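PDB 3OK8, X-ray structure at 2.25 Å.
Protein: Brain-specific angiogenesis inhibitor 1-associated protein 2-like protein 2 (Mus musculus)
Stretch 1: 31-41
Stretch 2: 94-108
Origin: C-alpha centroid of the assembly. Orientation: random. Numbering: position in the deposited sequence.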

# COMPACT_ATOMS: atom_id res chain seq x y z
N ASN A 31 18.65 -13.61 1.63
CA ASN A 31 18.42 -12.21 1.92
C ASN A 31 17.06 -11.71 1.44
O ASN A 31 16.33 -11.08 2.21
N LEU A 32 16.73 -11.97 0.18
CA LEU A 32 15.41 -11.60 -0.35
C LEU A 32 14.28 -12.27 0.43
O LEU A 32 13.19 -11.71 0.54
N VAL A 33 14.52 -13.46 0.98
CA VAL A 33 13.49 -14.06 1.82
C VAL A 33 13.40 -13.35 3.17
O VAL A 33 12.33 -13.25 3.78
N TYR A 34 14.52 -12.84 3.65
CA TYR A 34 14.54 -12.06 4.87
C TYR A 34 13.82 -10.74 4.65
O TYR A 34 12.82 -10.43 5.31
N LEU A 35 14.32 -9.95 3.70
CA LEU A 35 13.74 -8.66 3.40
C LEU A 35 12.29 -8.82 2.96
O LEU A 35 11.45 -7.98 3.25
N GLY A 36 12.01 -9.92 2.26
CA GLY A 36 10.68 -10.22 1.80
C GLY A 36 9.70 -10.42 2.95
O GLY A 36 8.56 -9.97 2.90
N ASN A 37 10.14 -11.11 4.00
CA ASN A 37 9.24 -11.34 5.12
C ASN A 37 8.89 -10.06 5.89
O ASN A 37 7.76 -9.88 6.35
N ASN A 38 9.88 -9.17 6.00
CA ASN A 38 9.71 -7.82 6.54
C ASN A 38 8.68 -7.04 5.74
O ASN A 38 7.84 -6.33 6.29
N TYR A 39 8.78 -7.16 4.43
CA TYR A 39 7.83 -6.56 3.50
C TYR A 39 6.39 -7.01 3.78
O TYR A 39 5.46 -6.19 3.85
N LEU A 40 6.19 -8.31 3.96
CA LEU A 40 4.87 -8.85 4.27
C LEU A 40 4.34 -8.28 5.58
O LEU A 40 3.19 -7.86 5.66
N ARG A 41 5.17 -8.30 6.61
CA ARG A 41 4.77 -7.81 7.92
C ARG A 41 4.36 -6.34 7.86
O ARG A 41 3.38 -5.95 8.49
N VAL A 94 -2.73 -10.28 -3.92
CA VAL A 94 -1.38 -9.99 -4.39
C VAL A 94 -0.33 -10.31 -3.32
O VAL A 94 0.73 -10.87 -3.61
N VAL A 95 -0.63 -9.91 -2.08
CA VAL A 95 0.23 -10.18 -0.93
C VAL A 95 0.40 -11.68 -0.72
O VAL A 95 1.45 -12.15 -0.27
N GLN A 96 -0.63 -12.45 -1.05
CA GLN A 96 -0.57 -13.88 -0.83
C GLN A 96 0.16 -14.59 -1.96
O GLN A 96 0.77 -15.64 -1.74
N THR A 97 0.11 -14.02 -3.15
CA THR A 97 0.93 -14.48 -4.28
C THR A 97 2.42 -14.30 -3.96
O THR A 97 3.23 -15.21 -4.13
N PHE A 98 2.76 -13.10 -3.51
CA PHE A 98 4.09 -12.76 -3.03
C PHE A 98 4.58 -13.77 -2.00
O PHE A 98 5.70 -14.26 -2.09
N HIS A 99 3.73 -14.08 -1.03
CA HIS A 99 4.05 -15.04 0.03
C HIS A 99 4.15 -16.47 -0.50
O HIS A 99 5.23 -17.07 -0.49
N GLY A 100 3.02 -17.01 -0.94
CA GLY A 100 2.91 -18.40 -1.35
C GLY A 100 3.72 -18.82 -2.57
O GLY A 100 4.37 -19.86 -2.56
N ASP A 101 3.68 -18.00 -3.63
CA ASP A 101 4.30 -18.31 -4.92
C ASP A 101 5.78 -17.97 -5.00
O ASP A 101 6.53 -18.52 -5.83
N LEU A 102 6.20 -17.04 -4.17
CA LEU A 102 7.55 -16.53 -4.29
C LEU A 102 8.37 -16.80 -3.03
O LEU A 102 9.36 -17.52 -3.08
N LEU A 103 7.92 -16.26 -1.90
CA LEU A 103 8.66 -16.34 -0.64
C LEU A 103 8.76 -17.74 -0.02
O LEU A 103 9.79 -18.08 0.57
N GLN A 104 7.72 -18.56 -0.13
CA GLN A 104 7.80 -19.94 0.36
C GLN A 104 8.63 -20.80 -0.59
O GLN A 104 9.19 -21.84 -0.22
N HIS A 105 8.70 -20.35 -1.84
CA HIS A 105 9.44 -21.09 -2.85
C HIS A 105 10.95 -21.02 -2.61
O HIS A 105 11.65 -22.04 -2.63
N MET A 106 11.45 -19.81 -2.37
CA MET A 106 12.87 -19.61 -2.19
C MET A 106 13.41 -20.29 -0.94
O MET A 106 14.41 -20.99 -1.00
N GLU A 107 12.76 -20.10 0.20
CA GLU A 107 13.24 -20.74 1.43
C GLU A 107 13.13 -22.27 1.37
O GLU A 107 13.88 -22.98 2.05
N LYS A 108 12.21 -22.77 0.55
CA LYS A 108 11.98 -24.20 0.45
C LYS A 108 13.01 -24.88 -0.45
O LYS A 108 13.28 -26.07 -0.32

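Two helices of one chain cross at 141° between their N-to-C directions, roughly antiparallel but clearly inclined, with axes 9.4 Å apart at closest approach. No hydrogen bond links them; the 493 Å² buried between them comes mainly from apolar side chains, with some backbone atoms.

Along stretch 1, Leu-32 points toward the other helix with chi1 at -106°, between wells; its side chain stays 4.6 Å or more from stretch 2, and the nearest contact is Leu-32 O to Leu-103 CD1 at 4.4 Å. Val-33 (t) points sideways, and its CG2 reaches Met-106 CB at 3.5 Å and Leu-103 O at 3.9 Å. Its CA is 5.9 Å from the CA of Leu-103, a close backbone approach.

Gly-36 O sits 3.6 Å from Leu-103 CD2. An ideal CB here would lie 2.9 Å from Leu-103 CD1 and 2.5 Å from Leu-32 O, so both leave it no room. Asn-37 (m) starts away, but its OD1 comes within 4.2 Å of Leu-103 CD2.

Tyr-39 (t) points toward stretch 2, where its CD2 meets Phe-98 CE1 at 3.6 Å; the edge of Phe-98 (t) addresses the tyrosine face in an offset pair, centroids 5.3 Å apart and planes at 75°.

Leu-40 (m, t) is a knob among Val-95, Phe-98, His-99 and Leu-103: its CD2 meets Val-95 CG1 at 3.4 Å, while its CD1 meets Leu-103 CD2 at 3.4 Å and His-99 ND1 at 3.9 Å.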

# COMPACT_ATOMS: atom_id res chain seq x y z
CB ASN A 31 19.52 -11.36 1.30
CG ASN A 31 19.42 -9.90 1.71
OD1 ASN A 31 19.48 -9.00 0.87
ND2 ASN A 31 19.27 -9.66 3.01
CB LEU A 32 15.30 -11.91 -1.85
CG LEU A 32 15.34 -10.74 -2.83
CD1 LEU A 32 16.08 -9.55 -2.25
CD2 LEU A 32 15.94 -11.17 -4.17
CB VAL A 33 13.70 -15.57 2.06
CG1 VAL A 33 12.84 -16.04 3.24
CG2 VAL A 33 13.33 -16.35 0.82
CB TYR A 34 15.99 -11.82 5.30
CG TYR A 34 16.15 -10.95 6.51
CD1 TYR A 34 15.83 -11.42 7.78
CD2 TYR A 34 16.65 -9.65 6.40
CE1 TYR A 34 15.99 -10.62 8.91
CE2 TYR A 34 16.82 -8.84 7.53
CZ TYR A 34 16.48 -9.34 8.77
OH TYR A 34 16.65 -8.55 9.88
CB LEU A 35 14.54 -7.96 2.31
CG LEU A 35 15.96 -7.59 2.73
CD1 LEU A 35 16.75 -7.06 1.55
CD2 LEU A 35 15.91 -6.59 3.89
CB ASN A 37 9.78 -12.45 6.01
CG ASN A 37 9.41 -13.83 5.49
OD1 ASN A 37 8.35 -14.00 4.89
ND2 ASN A 37 10.28 -14.81 5.71
CB ASN A 38 11.03 -7.05 6.46
CG ASN A 38 12.02 -7.45 7.54
OD1 ASN A 38 11.73 -8.26 8.43
ND2 ASN A 38 13.21 -6.87 7.46
CB TYR A 39 8.25 -6.95 2.08
CG TYR A 39 7.77 -6.06 0.97
CD1 TYR A 39 6.76 -5.12 1.16
CD2 TYR A 39 8.31 -6.18 -0.31
CE1 TYR A 39 6.33 -4.32 0.12
CE2 TYR A 39 7.88 -5.38 -1.35
CZ TYR A 39 6.89 -4.46 -1.14
OH TYR A 39 6.48 -3.68 -2.20
CB LEU A 40 4.90 -10.37 4.39
CG LEU A 40 4.97 -11.18 3.10
CD1 LEU A 40 5.45 -12.60 3.40
CD2 LEU A 40 3.61 -11.19 2.43
CB ARG A 41 5.84 -8.07 8.98
CG ARG A 41 5.91 -9.54 9.43
CD ARG A 41 6.92 -9.76 10.56
NE ARG A 41 8.30 -9.61 10.11
CZ ARG A 41 9.09 -10.63 9.73
NH1 ARG A 41 8.64 -11.88 9.77
NH2 ARG A 41 10.33 -10.39 9.33
CB VAL A 94 -1.27 -8.51 -4.74
CG1 VAL A 94 0.08 -8.18 -5.38
CG2 VAL A 94 -2.44 -8.09 -5.63
CB VAL A 95 -0.34 -9.57 0.38
CG1 VAL A 95 0.63 -9.77 1.52
CG2 VAL A 95 -0.66 -8.09 0.20
CB GLN A 96 -1.96 -14.48 -0.61
CG GLN A 96 -1.96 -15.71 0.28
CD GLN A 96 -1.26 -15.48 1.63
OE1 GLN A 96 -0.80 -16.44 2.27
NE2 GLN A 96 -1.19 -14.22 2.08
CB THR A 97 0.60 -13.70 -5.58
OG1 THR A 97 -0.74 -14.01 -5.99
CG2 THR A 97 1.55 -14.07 -6.70
CB PHE A 98 4.05 -11.36 -2.42
CG PHE A 98 5.40 -10.79 -2.09
CD1 PHE A 98 5.54 -9.91 -1.04
CD2 PHE A 98 6.53 -11.13 -2.83
CE1 PHE A 98 6.78 -9.37 -0.72
CE2 PHE A 98 7.77 -10.59 -2.53
CZ PHE A 98 7.90 -9.70 -1.46
CB HIS A 99 2.99 -14.97 1.14
CG HIS A 99 3.04 -16.11 2.10
ND1 HIS A 99 4.05 -16.27 3.02
CD2 HIS A 99 2.19 -17.16 2.30
CE1 HIS A 99 3.84 -17.36 3.74
NE2 HIS A 99 2.71 -17.92 3.32
CB ASP A 101 3.59 -17.55 -6.04
CG ASP A 101 2.35 -18.26 -6.55
OD1 ASP A 101 1.26 -17.69 -6.43
OD2 ASP A 101 2.49 -19.39 -7.07
CB LEU A 102 7.49 -15.04 -4.64
CG LEU A 102 8.72 -14.30 -5.14
CD1 LEU A 102 8.29 -13.11 -5.95
CD2 LEU A 102 9.61 -13.88 -4.01
CB LEU A 103 8.10 -15.33 0.37
CG LEU A 103 8.74 -13.94 0.48
CD1 LEU A 103 9.42 -13.49 -0.79
CD2 LEU A 103 7.71 -12.89 0.94
CB GLN A 104 6.41 -20.56 0.52
CG GLN A 104 5.62 -20.05 1.71
CD GLN A 104 4.23 -20.69 1.79
OE1 GLN A 104 3.34 -20.17 2.44
NE2 GLN A 104 4.06 -21.82 1.11
CB HIS A 105 9.10 -20.57 -4.24
CG HIS A 105 9.41 -21.54 -5.33
ND1 HIS A 105 10.53 -21.43 -6.13
CD2 HIS A 105 8.75 -22.65 -5.75
CE1 HIS A 105 10.55 -22.43 -6.99
NE2 HIS A 105 9.48 -23.18 -6.79
CB MET A 106 13.22 -18.12 -2.19
CG MET A 106 13.22 -17.49 -3.58
SD MET A 106 13.30 -15.68 -3.47
CE MET A 106 12.74 -15.22 -5.12
CB GLU A 107 12.55 -20.16 2.67
CG GLU A 107 11.03 -20.02 2.56
CD GLU A 107 10.29 -21.30 2.92
OE1 GLU A 107 10.96 -22.30 3.27
OE2 GLU A 107 9.03 -21.29 2.86
CB LYS A 108 10.57 -24.46 -0.11
CG LYS A 108 9.86 -25.64 0.54
CD LYS A 108 8.86 -26.32 -0.39
CE LYS A 108 8.63 -27.76 0.05
NZ LYS A 108 8.51 -27.90 1.54